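Local coordinates for endo-1,3-beta-glucanase (Streptomyces sioyaensis, PDB 3DGT), which hydrolyses internal 1,3-beta-glucosidic linkages of 1,3-beta-glucans, this chain being the family 16 catalytic domain of a longer, probably secreted protein, at residues S10-L14 with T87-F92; W137-L143 with T158-S164; E142-M146 with A205-S209; G176-P182 with V210-Q216; S202-I206 with T217-N221. All coordinates share one frame; numbering follows the deposited sequence.

Contact 1. Residues S10-L14 with T87-F92; sequences SQVFL and TTRTDF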
# COMPACT_ATOMS: atom_id res chain seq x y z
N SER A 10 12.01 2.29 -18.30
CA SER A 10 11.30 1.22 -18.99
C SER A 10 10.19 0.69 -18.12
O SER A 10 10.28 0.71 -16.90
CB SER A 10 12.25 0.08 -19.34
OG SER A 10 13.18 0.49 -20.32
N GLN A 11 9.14 0.20 -18.76
CA GLN A 11 8.02 -0.38 -18.04
C GLN A 11 8.31 -1.81 -17.61
O GLN A 11 8.67 -2.66 -18.42
CB GLN A 11 6.77 -0.35 -18.92
CG GLN A 11 5.54 -0.94 -18.25
CD GLN A 11 4.31 -0.85 -19.12
OE1 GLN A 11 3.92 0.23 -19.55
NE2 GLN A 11 3.69 -2.00 -19.39
N VAL A 12 8.13 -2.06 -16.32
CA VAL A 12 8.26 -3.41 -15.76
C VAL A 12 6.87 -4.01 -15.54
O VAL A 12 6.64 -5.18 -15.82
CB VAL A 12 9.05 -3.37 -14.43
CG1 VAL A 12 9.10 -4.74 -13.78
CG2 VAL A 12 10.47 -2.85 -14.66
N PHE A 13 5.94 -3.20 -15.04
CA PHE A 13 4.57 -3.65 -14.74
C PHE A 13 3.63 -2.48 -14.92
O PHE A 13 3.94 -1.37 -14.49
CB PHE A 13 4.48 -4.15 -13.28
CG PHE A 13 3.08 -4.50 -12.82
CD1 PHE A 13 2.59 -5.79 -12.98
CD2 PHE A 13 2.25 -3.54 -12.23
CE1 PHE A 13 1.30 -6.14 -12.54
CE2 PHE A 13 0.96 -3.88 -11.79
CZ PHE A 13 0.49 -5.17 -11.95
N LEU A 14 2.49 -2.72 -15.54
CA LEU A 14 1.43 -1.72 -15.52
C LEU A 14 0.08 -2.39 -15.55
O LEU A 14 -0.23 -3.14 -16.48
CB LEU A 14 1.55 -0.73 -16.70
CG LEU A 14 0.39 0.27 -16.85
CD1 LEU A 14 0.33 1.25 -15.69
CD2 LEU A 14 0.52 1.02 -18.16
N THR A 87 -0.06 -8.38 -5.99
CA THR A 87 0.44 -8.80 -7.29
C THR A 87 0.79 -10.28 -7.26
O THR A 87 1.31 -10.79 -6.26
CB THR A 87 1.65 -7.97 -7.77
OG1 THR A 87 2.66 -7.96 -6.75
CG2 THR A 87 1.23 -6.54 -8.11
N THR A 88 0.47 -10.97 -8.34
CA THR A 88 0.96 -12.33 -8.52
C THR A 88 2.49 -12.32 -8.53
O THR A 88 3.12 -13.22 -7.98
CB THR A 88 0.44 -12.93 -9.82
OG1 THR A 88 0.67 -12.01 -10.88
CG2 THR A 88 -1.05 -13.17 -9.73
N ARG A 89 3.07 -11.28 -9.13
CA ARG A 89 4.52 -11.12 -9.19
C ARG A 89 5.12 -10.71 -7.85
O ARG A 89 4.56 -9.89 -7.11
CB ARG A 89 4.87 -10.11 -10.27
CG ARG A 89 4.64 -10.62 -11.68
CD ARG A 89 4.92 -9.54 -12.71
NE ARG A 89 6.34 -9.19 -12.76
CZ ARG A 89 6.85 -8.26 -13.55
NH1 ARG A 89 6.06 -7.56 -14.38
NH2 ARG A 89 8.15 -8.02 -13.53
N THR A 90 6.29 -11.28 -7.57
CA THR A 90 7.04 -11.00 -6.36
C THR A 90 8.46 -10.55 -6.68
O THR A 90 9.29 -10.45 -5.78
CB THR A 90 7.16 -12.24 -5.45
OG1 THR A 90 7.82 -13.30 -6.16
CG2 THR A 90 5.80 -12.72 -5.00
N ASP A 91 8.73 -10.26 -7.95
CA ASP A 91 10.11 -10.13 -8.43
C ASP A 91 10.68 -8.71 -8.45
O ASP A 91 11.86 -8.54 -8.72
CB ASP A 91 10.25 -10.75 -9.82
CG ASP A 91 9.32 -10.11 -10.82
OD1 ASP A 91 8.15 -10.55 -10.90
OD2 ASP A 91 9.76 -9.19 -11.55
N PHE A 92 9.84 -7.71 -8.17
CA PHE A 92 10.23 -6.30 -8.32
C PHE A 92 11.43 -5.93 -7.46
O PHE A 92 11.35 -5.97 -6.23
CB PHE A 92 9.05 -5.39 -7.97
CG PHE A 92 7.78 -5.70 -8.73
CD1 PHE A 92 7.77 -5.78 -10.12
CD2 PHE A 92 6.58 -5.91 -8.05
CE1 PHE A 92 6.60 -6.06 -10.82
CE2 PHE A 92 5.39 -6.19 -8.75
CZ PHE A 92 5.41 -6.27 -10.13
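Arg89 extends NH1 to the backbone oxygen of Val12, with NH1 and Val12 O 2.8 Å apart and an N-H...O angle of 159°. The oxygen lies in the guanidinium plane, but the nitrogen stands above the carbonyl plane, off any lone pair. Asp91 takes the other edge side-on: Arg89 NE is 2.9 Å from Asp91 OD1 and Arg89 NH2 is 2.8 Å from Asp91 OD2, each oxygen offering its syn lone pair. These three in-plane bonds fix the rotation of the guanidinium, whose one face is met over its centre by Phe92 CE1; a bend at chi3 turns the chain into this place. Arg89 NH2 also brushes Val12 CG1 at 3.4 Å. A lysine in place of Arg89 could not form the two-pronged grip and would probably leave Val12 O or one Asp91 oxygen without its donor, and Phe92 without the flat group beside it. In the family 16 beta-sandwich, Val12 and Phe13 form a classic beta bulge opposite Val273 of strand 266-276, and the chain turns a corner there. With CG anti to the backbone N (chi1 174°), Phe13 directs its ring toward Phe92 and Thr87. The edge of Phe92 points at the face of Phe13 in an offset edge-to-face pair, with ring centroids 5.8 Å apart and planes at 69°. Phe13 CZ touches the methyl Thr87 CG2 at 4.1 Å. Thr87 turns its hydroxyl the other way, donating from OG1 to Arg89 O at 2.7 Å in the carbonyl plane.

Contact 2. Residues W137-L143 with T158-S164; sequences WPGVGEL and TMHCGTS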
# COMPACT_ATOMS: atom_id res chain seq x y z
N TRP A 137 8.09 -10.80 9.51
CA TRP A 137 7.94 -9.34 9.65
C TRP A 137 8.57 -8.88 10.97
O TRP A 137 8.37 -9.53 11.99
CB TRP A 137 6.45 -8.96 9.64
CG TRP A 137 6.20 -7.48 9.50
CD1 TRP A 137 5.96 -6.80 8.34
CD2 TRP A 137 6.18 -6.50 10.56
NE1 TRP A 137 5.79 -5.46 8.60
CE2 TRP A 137 5.92 -5.25 9.95
CE3 TRP A 137 6.34 -6.56 11.95
CZ2 TRP A 137 5.82 -4.07 10.70
CZ3 TRP A 137 6.25 -5.39 12.68
CH2 TRP A 137 6.00 -4.16 12.05
N PRO A 138 9.28 -7.73 10.97
CA PRO A 138 9.54 -6.79 9.88
C PRO A 138 10.85 -7.04 9.14
O PRO A 138 11.17 -6.28 8.23
CB PRO A 138 9.62 -5.46 10.62
CG PRO A 138 10.33 -5.83 11.90
CD PRO A 138 9.84 -7.22 12.24
N GLY A 139 11.58 -8.08 9.52
CA GLY A 139 12.93 -8.28 8.98
C GLY A 139 12.96 -8.40 7.46
O GLY A 139 13.93 -8.02 6.82
N VAL A 140 11.88 -8.94 6.90
CA VAL A 140 11.79 -9.19 5.45
C VAL A 140 11.63 -7.90 4.63
O VAL A 140 11.85 -7.90 3.41
CB VAL A 140 10.61 -10.17 5.16
CG1 VAL A 140 9.26 -9.49 5.37
CG2 VAL A 140 10.72 -10.76 3.77
N GLY A 141 11.25 -6.82 5.31
CA GLY A 141 11.09 -5.51 4.67
C GLY A 141 9.68 -5.21 4.21
O GLY A 141 9.03 -6.04 3.55
N GLU A 142 9.21 -4.01 4.56
CA GLU A 142 7.92 -3.50 4.11
C GLU A 142 8.09 -2.05 3.70
O GLU A 142 8.66 -1.25 4.44
CB GLU A 142 6.87 -3.59 5.22
CG GLU A 142 5.51 -3.03 4.79
CD GLU A 142 4.41 -3.36 5.77
OE1 GLU A 142 4.49 -4.40 6.46
OE2 GLU A 142 3.42 -2.59 5.84
N LEU A 143 7.60 -1.72 2.51
CA LEU A 143 7.62 -0.35 2.04
C LEU A 143 6.20 0.13 1.90
O LEU A 143 5.48 -0.29 1.00
CB LEU A 143 8.37 -0.24 0.71
CG LEU A 143 9.79 -0.82 0.67
CD1 LEU A 143 10.37 -0.73 -0.74
CD2 LEU A 143 10.71 -0.15 1.67
N THR A 158 6.37 4.89 4.80
CA THR A 158 7.16 4.27 5.86
C THR A 158 7.94 3.07 5.35
O THR A 158 7.43 2.27 4.55
CB THR A 158 6.23 3.76 7.00
OG1 THR A 158 5.29 4.79 7.36
CG2 THR A 158 7.04 3.38 8.21
N MET A 159 9.17 2.91 5.85
CA MET A 159 9.86 1.63 5.73
C MET A 159 9.90 0.89 7.06
O MET A 159 10.26 1.47 8.08
CB MET A 159 11.29 1.78 5.20
CG MET A 159 12.03 0.46 5.12
SD MET A 159 13.59 0.66 4.24
CE MET A 159 14.19 -1.03 4.24
N HIS A 160 9.54 -0.39 7.02
CA HIS A 160 9.67 -1.27 8.17
C HIS A 160 10.79 -2.27 7.90
O HIS A 160 10.97 -2.72 6.77
CB HIS A 160 8.35 -1.98 8.45
CG HIS A 160 7.28 -1.07 8.97
ND1 HIS A 160 6.34 -0.47 8.16
CD2 HIS A 160 7.03 -0.64 10.23
CE1 HIS A 160 5.54 0.28 8.91
NE2 HIS A 160 5.94 0.20 10.16
N CYS A 161 11.54 -2.60 8.96
CA CYS A 161 12.75 -3.41 8.85
C CYS A 161 13.26 -3.82 10.23
O CYS A 161 12.77 -3.34 11.26
CB CYS A 161 13.85 -2.67 8.05
SG CYS A 161 13.91 -0.85 8.24
N GLY A 162 14.24 -4.72 10.23
CA GLY A 162 14.98 -5.04 11.44
C GLY A 162 14.19 -5.94 12.36
O GLY A 162 13.72 -7.01 11.96
N THR A 163 14.07 -5.51 13.61
CA THR A 163 13.33 -6.25 14.63
C THR A 163 12.22 -5.38 15.21
O THR A 163 12.23 -4.17 15.06
CB THR A 163 14.26 -6.69 15.78
OG1 THR A 163 15.01 -5.56 16.23
CG2 THR A 163 15.22 -7.78 15.30
N SER A 164 11.25 -6.02 15.86
CA SER A 164 10.15 -5.30 16.50
C SER A 164 9.90 -5.94 17.86
O SER A 164 9.98 -7.15 17.98
CB SER A 164 8.89 -5.40 15.65
OG SER A 164 7.89 -4.49 16.10
O HOH W 1 15.56 -6.22 8.11
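Glu142 and His160 exchange two backbone bonds as an antiparallel hydrogen-bonded pair joining strands 142-144 and 155-160, neighbours in the family 16 beta-sandwich: His160 N to Glu142 O, 2.9 Å and in the carbonyl plane, and Glu142 N to His160 O, 3.1 Å with the donor tilted out of it. The next pair, Leu143 with Met159, is non-hydrogen-bonded, its side chains lying side by side, Leu143 CD2 to Met159 CG at 3.7 Å. On the face carrying Glu142 and His160, Trp137 NE1 donates to Glu142 OE1 at 2.7 Å, arriving from above the carboxylate plane with a bent N-H...O angle of 141°. The indole lies obliquely against the imidazole, Trp137 CZ2 to His160 CD2 3.7 Å, while His160 NE2 is satisfied by Thr172 O. A type I turn shapes 137-143, closed by Gly141 N to Pro138 O at 3.0 Å; Pro138 O also receives the CA-H of Cys161, whose N is hydrogen-bonded to Glu171 OE2 and whose sulfur joins Cys169. One water accepts from Gly162 N at 2.9 Å and donates to Gly139 O at 2.7 Å. Water and CA-H...O contact thus prolong the ladder, and the indole N-H probably limits rotation of the Glu142 carboxylate.

Contact 3. Residues E142-M146 with A205-S209; sequences ELDIM and AIRFS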
# COMPACT_ATOMS: atom_id res chain seq x y z
N GLU A 142 9.21 -4.01 4.56
CA GLU A 142 7.92 -3.50 4.11
C GLU A 142 8.09 -2.05 3.70
O GLU A 142 8.66 -1.25 4.44
CB GLU A 142 6.87 -3.59 5.22
CG GLU A 142 5.51 -3.03 4.79
CD GLU A 142 4.41 -3.36 5.77
OE1 GLU A 142 4.49 -4.40 6.46
OE2 GLU A 142 3.42 -2.59 5.84
N LEU A 143 7.60 -1.72 2.51
CA LEU A 143 7.62 -0.35 2.04
C LEU A 143 6.20 0.13 1.90
O LEU A 143 5.48 -0.29 1.00
CB LEU A 143 8.37 -0.24 0.71
CG LEU A 143 9.79 -0.82 0.67
CD1 LEU A 143 10.37 -0.73 -0.74
CD2 LEU A 143 10.71 -0.15 1.67
N ASP A 144 5.77 0.98 2.83
CA ASP A 144 4.43 1.53 2.80
C ASP A 144 4.46 2.82 2.01
O ASP A 144 4.98 3.83 2.48
CB ASP A 144 3.93 1.76 4.23
CG ASP A 144 3.82 0.48 5.01
OD1 ASP A 144 3.34 -0.53 4.44
OD2 ASP A 144 4.18 0.46 6.21
N ILE A 145 3.95 2.76 0.79
CA ILE A 145 4.04 3.90 -0.15
C ILE A 145 2.94 4.93 0.11
O ILE A 145 3.16 6.15 -0.02
CB ILE A 145 4.02 3.41 -1.61
CG1 ILE A 145 5.06 2.29 -1.81
CG2 ILE A 145 4.28 4.58 -2.58
CD1 ILE A 145 4.99 1.65 -3.20
N MET A 146 1.76 4.44 0.47
CA MET A 146 0.68 5.28 0.95
C MET A 146 -0.09 4.53 2.02
O MET A 146 -0.52 3.40 1.80
CB MET A 146 -0.27 5.66 -0.21
CG MET A 146 -1.46 6.57 0.18
SD MET A 146 -2.82 5.80 1.15
CE MET A 146 -3.38 4.55 0.01
N ALA A 205 19.37 4.28 -1.29
CA ALA A 205 18.28 5.08 -0.74
C ALA A 205 16.94 4.67 -1.29
O ALA A 205 16.82 4.19 -2.42
CB ALA A 205 18.52 6.56 -1.01
N ILE A 206 15.92 4.87 -0.47
CA ILE A 206 14.53 4.71 -0.87
C ILE A 206 13.83 6.05 -0.61
O ILE A 206 13.94 6.61 0.49
CB ILE A 206 13.87 3.51 -0.15
CG1 ILE A 206 14.49 2.22 -0.71
CG2 ILE A 206 12.34 3.55 -0.30
CD1 ILE A 206 14.16 0.95 0.07
N ARG A 207 13.17 6.60 -1.63
CA ARG A 207 12.50 7.89 -1.48
C ARG A 207 11.02 7.76 -1.77
O ARG A 207 10.63 7.21 -2.80
CB ARG A 207 13.11 9.00 -2.36
CG ARG A 207 13.32 8.67 -3.83
CD ARG A 207 14.27 9.66 -4.50
NE ARG A 207 15.54 9.75 -3.78
CZ ARG A 207 16.70 9.22 -4.18
NH1 ARG A 207 16.80 8.59 -5.34
NH2 ARG A 207 17.76 9.35 -3.41
N PHE A 208 10.21 8.26 -0.84
CA PHE A 208 8.76 8.27 -1.00
C PHE A 208 8.27 9.66 -1.34
O PHE A 208 8.68 10.64 -0.71
CB PHE A 208 8.07 7.83 0.29
CG PHE A 208 8.42 6.43 0.73
CD1 PHE A 208 7.73 5.33 0.23
CD2 PHE A 208 9.41 6.22 1.68
CE1 PHE A 208 8.04 4.04 0.67
CE2 PHE A 208 9.72 4.93 2.13
CZ PHE A 208 9.04 3.85 1.62
N SER A 209 7.39 9.73 -2.34
CA SER A 209 6.84 11.00 -2.80
C SER A 209 5.34 10.95 -3.02
O SER A 209 4.75 9.88 -3.20
CB SER A 209 7.55 11.45 -4.08
OG SER A 209 7.47 10.47 -5.10
O HOH W 2 3.83 8.50 -0.89
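Strands 142-144 and 205-209 run in nearly the same direction, 26° apart, with axes 9.5 Å from each other at the closest point, so they meet through side chains between layers and not as paired neighbours. This is the interior of the family 16 beta-sandwich. The run from Glu142 to Glu147 matches the Glu-X-Asp-X-X-Glu signature, which in this family lies on an active-site strand broken by a bulge; here Ile145 and Met146 form a classic beta bulge opposite Phe123. Phe208 carries most of the contact. With its CG anti to the carbonyl carbon (chi1 -61°), the ring stands up against the backbone of segment 142-146: Phe208 CE1 lies 3.6 Å from Asp144 O, and Phe208 CD1 4.0 Å from Ile145 CA. Asp144 meets the ring through this carbonyl oxygen, while its side chain starts off the other way. Leu143 CB comes at the ring edge, 4.2 Å from Phe208 CZ. Leu143 also meets Ile206 tip to tip, CD2 to CD1 at 4.0 Å. Replacing Phe208 by an alanine would probably open a gap beneath Asp144 and Ile145 and leave the bulge less firmly backed. Met195 and Ala157 are further neighbours of the Phe208 ring. Beyond the ring a water spans the two segments, donating to Ile145 O at 2.6 Å and to Ser209 O at 2.8 Å.

Contact 4. Residues G176-P182 with V210-Q216; sequences GNSTACP and VDGVTYQ. Unlike the reference sequence in segment 176-182: Ser178 (reference Leu).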
# COMPACT_ATOMS: atom_id res chain seq x y z
N GLY A 176 9.39 6.61 8.92
CA GLY A 176 8.31 7.19 8.12
C GLY A 176 7.95 8.63 8.42
O GLY A 176 8.47 9.25 9.36
N ASN A 177 7.06 9.16 7.60
CA ASN A 177 6.65 10.55 7.68
C ASN A 177 5.23 10.67 7.14
O ASN A 177 4.74 9.76 6.47
CB ASN A 177 7.60 11.41 6.85
CG ASN A 177 7.50 12.91 7.13
OD1 ASN A 177 7.95 13.72 6.31
ND2 ASN A 177 6.93 13.28 8.26
N SER A 178 4.58 11.78 7.42
CA SER A 178 3.29 12.09 6.82
C SER A 178 3.35 13.51 6.27
O SER A 178 4.16 14.33 6.72
CB SER A 178 2.17 11.97 7.85
OG SER A 178 2.43 12.82 8.96
N THR A 179 2.51 13.78 5.28
CA THR A 179 2.38 15.13 4.72
C THR A 179 1.01 15.26 4.06
O THR A 179 0.44 14.26 3.62
CB THR A 179 3.53 15.42 3.72
OG1 THR A 179 3.64 16.84 3.51
CG2 THR A 179 3.32 14.72 2.39
N ALA A 180 0.50 16.48 3.99
CA ALA A 180 -0.76 16.75 3.29
C ALA A 180 -0.59 16.51 1.79
O ALA A 180 0.50 16.70 1.24
CB ALA A 180 -1.21 18.18 3.55
N CYS A 181 -1.66 16.10 1.12
CA CYS A 181 -1.58 16.01 -0.34
C CYS A 181 -1.43 17.42 -0.91
O CYS A 181 -2.12 18.34 -0.47
CB CYS A 181 -2.79 15.31 -0.92
SG CYS A 181 -2.72 13.52 -0.75
N PRO A 182 -0.50 17.59 -1.85
CA PRO A 182 -0.41 18.88 -2.54
C PRO A 182 -1.69 19.27 -3.29
O PRO A 182 -2.37 18.41 -3.88
CB PRO A 182 0.74 18.66 -3.52
CG PRO A 182 1.56 17.57 -2.92
CD PRO A 182 0.55 16.66 -2.30
N VAL A 210 4.73 12.14 -3.00
CA VAL A 210 3.34 12.32 -3.38
C VAL A 210 3.29 13.44 -4.40
O VAL A 210 3.88 14.51 -4.20
CB VAL A 210 2.40 12.59 -2.16
CG1 VAL A 210 2.85 13.82 -1.36
CG2 VAL A 210 0.95 12.75 -2.63
N ASP A 211 2.62 13.18 -5.52
CA ASP A 211 2.53 14.14 -6.64
C ASP A 211 3.90 14.69 -7.01
O ASP A 211 4.06 15.89 -7.28
CB ASP A 211 1.56 15.27 -6.30
CG ASP A 211 0.14 14.78 -6.07
OD1 ASP A 211 -0.25 13.74 -6.63
OD2 ASP A 211 -0.57 15.46 -5.31
N GLY A 212 4.90 13.81 -7.00
CA GLY A 212 6.25 14.19 -7.40
C GLY A 212 7.09 14.90 -6.34
O GLY A 212 8.22 15.30 -6.64
N VAL A 213 6.56 15.02 -5.12
CA VAL A 213 7.26 15.75 -4.05
C VAL A 213 7.72 14.79 -2.96
O VAL A 213 6.92 14.11 -2.33
CB VAL A 213 6.37 16.86 -3.43
CG1 VAL A 213 7.22 17.75 -2.53
CG2 VAL A 213 5.72 17.71 -4.54
N THR A 214 9.04 14.72 -2.74
CA THR A 214 9.60 13.76 -1.80
C THR A 214 9.42 14.20 -0.36
O THR A 214 9.78 15.33 0.01
CB THR A 214 11.09 13.51 -2.12
OG1 THR A 214 11.19 12.96 -3.44
CG2 THR A 214 11.70 12.54 -1.10
N TYR A 215 8.85 13.32 0.46
CA TYR A 215 8.63 13.64 1.88
C TYR A 215 9.30 12.72 2.89
O TYR A 215 9.47 13.10 4.04
CB TYR A 215 7.14 13.85 2.23
CG TYR A 215 6.20 12.68 2.02
CD1 TYR A 215 5.76 12.31 0.75
CD2 TYR A 215 5.67 11.99 3.12
CE1 TYR A 215 4.88 11.25 0.58
CE2 TYR A 215 4.79 10.94 2.95
CZ TYR A 215 4.39 10.58 1.68
OH TYR A 215 3.51 9.53 1.49
N GLN A 216 9.71 11.54 2.44
CA GLN A 216 10.48 10.63 3.28
C GLN A 216 11.57 9.96 2.48
O GLN A 216 11.33 9.46 1.38
CB GLN A 216 9.57 9.56 3.92
CG GLN A 216 10.34 8.51 4.76
CD GLN A 216 10.94 9.09 6.03
OE1 GLN A 216 10.25 9.76 6.80
NE2 GLN A 216 12.23 8.83 6.27
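Thr179 and Tyr215 are brought together by their first torsions: chi1 of -162° sends OG1 of Thr179 anti to its N and sets the methyl CG2 between N and carbonyl carbon, while chi1 of 62° puts the Tyr215 ring in the corresponding place on its own residue. The methyl then sits over one face of the ring, Thr179 CG2 being 3.7 Å from the Tyr215 centroid and 18° off the normal, a CH-pi contact. At the ring edge, in plane, lies Asn177 O, 3.7 Å from Tyr215 CE2. The phenol end is held elsewhere, by Thr155. Val210 continues the apolar patch: its CG1 meets Thr179 CG2 at 3.9 Å and Pro182 CD at 3.8 Å. Its other methyl, CG2, touches the sulfur of Cys181, which forms the disulfide with Cys186. Beyond it Pro182 CD rests 3.4 Å from Asp211 OD2; the other carboxylate oxygen, OD1, takes the backbone N-H of Thr192. At the far end the CB atoms of Asn177 and Gln216 come within 4.0 Å. Segment 176-182 lies along the beta hairpin of strands 205-210 and 213-219, which has a two-residue turn: Val210 N to Val213 O (3.0 Å) and Val213 N to Val210 O (2.9 Å) close a type I' turn, with Asp211 and Gly212 both at positive phi, and a classic bulge at Tyr215 and Gln216 opposite Phe208 follows.

Contact 5. Residues S202-I206 with T217-N221; sequences SPEAI and TVTAN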
# COMPACT_ATOMS: atom_id res chain seq x y z
N SER A 202 25.89 5.12 -3.06
CA SER A 202 26.19 4.61 -1.73
C SER A 202 26.17 5.79 -0.76
O SER A 202 26.90 6.76 -0.95
CB SER A 202 27.55 3.92 -1.70
OG SER A 202 27.85 3.49 -0.38
N PRO A 203 25.33 5.73 0.29
CA PRO A 203 24.45 4.61 0.64
C PRO A 203 23.22 4.53 -0.26
O PRO A 203 22.73 5.56 -0.75
CB PRO A 203 24.04 4.92 2.08
CG PRO A 203 24.05 6.42 2.15
CD PRO A 203 25.20 6.84 1.25
N GLU A 204 22.72 3.32 -0.46
CA GLU A 204 21.48 3.10 -1.20
C GLU A 204 20.35 3.85 -0.51
O GLU A 204 20.39 4.05 0.71
CB GLU A 204 21.17 1.61 -1.31
CG GLU A 204 22.11 0.86 -2.25
CD GLU A 204 21.68 -0.58 -2.48
OE1 GLU A 204 20.93 -1.14 -1.65
OE2 GLU A 204 22.11 -1.18 -3.49
N ALA A 205 19.37 4.28 -1.29
CA ALA A 205 18.28 5.08 -0.74
C ALA A 205 16.94 4.67 -1.29
O ALA A 205 16.82 4.19 -2.42
CB ALA A 205 18.52 6.56 -1.01
N ILE A 206 15.92 4.87 -0.47
CA ILE A 206 14.53 4.71 -0.87
C ILE A 206 13.83 6.05 -0.61
O ILE A 206 13.94 6.61 0.49
CB ILE A 206 13.87 3.51 -0.15
CG1 ILE A 206 14.49 2.22 -0.71
CG2 ILE A 206 12.34 3.55 -0.30
CD1 ILE A 206 14.16 0.95 0.07
N THR A 217 12.78 9.99 3.03
CA THR A 217 13.90 9.25 2.46
C THR A 217 14.48 8.34 3.53
O THR A 217 14.57 8.71 4.71
CB THR A 217 15.00 10.19 1.92
OG1 THR A 217 14.41 11.21 1.10
CG2 THR A 217 16.01 9.41 1.06
N VAL A 218 14.84 7.13 3.11
CA VAL A 218 15.48 6.15 3.98
C VAL A 218 16.78 5.78 3.30
O VAL A 218 16.81 5.56 2.09
CB VAL A 218 14.58 4.89 4.18
CG1 VAL A 218 15.21 3.92 5.18
CG2 VAL A 218 13.18 5.29 4.65
N THR A 219 17.88 5.74 4.05
CA THR A 219 19.16 5.32 3.48
C THR A 219 19.70 4.09 4.19
O THR A 219 19.41 3.86 5.37
CB THR A 219 20.22 6.44 3.51
OG1 THR A 219 20.46 6.83 4.86
CG2 THR A 219 19.76 7.66 2.72
N ALA A 220 20.51 3.32 3.47
CA ALA A 220 21.01 2.04 3.96
C ALA A 220 21.81 2.16 5.24
O ALA A 220 21.82 1.23 6.05
CB ALA A 220 21.84 1.36 2.89
N ASN A 221 22.48 3.30 5.43
CA ASN A 221 23.34 3.47 6.58
C ASN A 221 22.57 3.75 7.87
O ASN A 221 23.18 3.90 8.94
CB ASN A 221 24.39 4.55 6.31
CG ASN A 221 23.76 5.89 6.01
OD1 ASN A 221 22.88 6.00 5.15
ND2 ASN A 221 24.21 6.91 6.71
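Ile206 and Val218 bind each other through both backbone groups, Ile206 N to Val218 O and Val218 N to Ile206 O, each 2.8 Å and nearly straight (168° and 166°), with both donors in the carbonyl planes. One step along, Ala205 and Thr219 make a non-hydrogen-bonded pair whose side chains share a face, Ala205 CB to Thr219 CG2 at 4.1 Å; Ala205 CA turns its hydrogen to Val218 O at 3.2 Å. Ala220 N then donates to Glu204 O at 2.9 Å, although the chain has already entered a 3-10 turn. These are the open ends of the antiparallel hairpin formed by strands 205-210 and 213-219, a piece of one layer of the family 16 beta-sandwich. At its rim Pro203, preceded by a cis peptide bond, lays CG 3.2 Å from Asn221 OD1. That oxygen is steadied by Thr219, whose OG1 sits between its backbone N and carbonyl carbon and donates to Asn221 OD1 at 2.6 Å. Farther out, the Glu204 carboxylate has one oxygen bonded to the indole N-H of Trp228 and the other salt-bridged to Arg199. Trp228, on helix 225-232, also packs against Ile206 and Ala220.

In the fold
Contacts 1 and 3 are buried, contacts 2 and 5 partly so, and contact 4 is at the surface. Contacts 2 and 3 share strand 142-144, which pairs with strand 155-160 in contact 2 and packs through side chains on strand 205-210 in contact 3. That strand forms a hairpin with 213-219, whose tip lies in contact 4 and whose open end is contact 5. Met159 of contact 2 touches Ile206 and Val218 of contact 5, while Phe208 of contact 3 bonds through its backbone to Tyr215 and Gln216 of contact 4. Backbone ladders dominate contacts 2 and 5, apolar groups contacts 3 and 4. Contact 1, touching no other, combines an arginine-carbonyl bond with an aromatic pair.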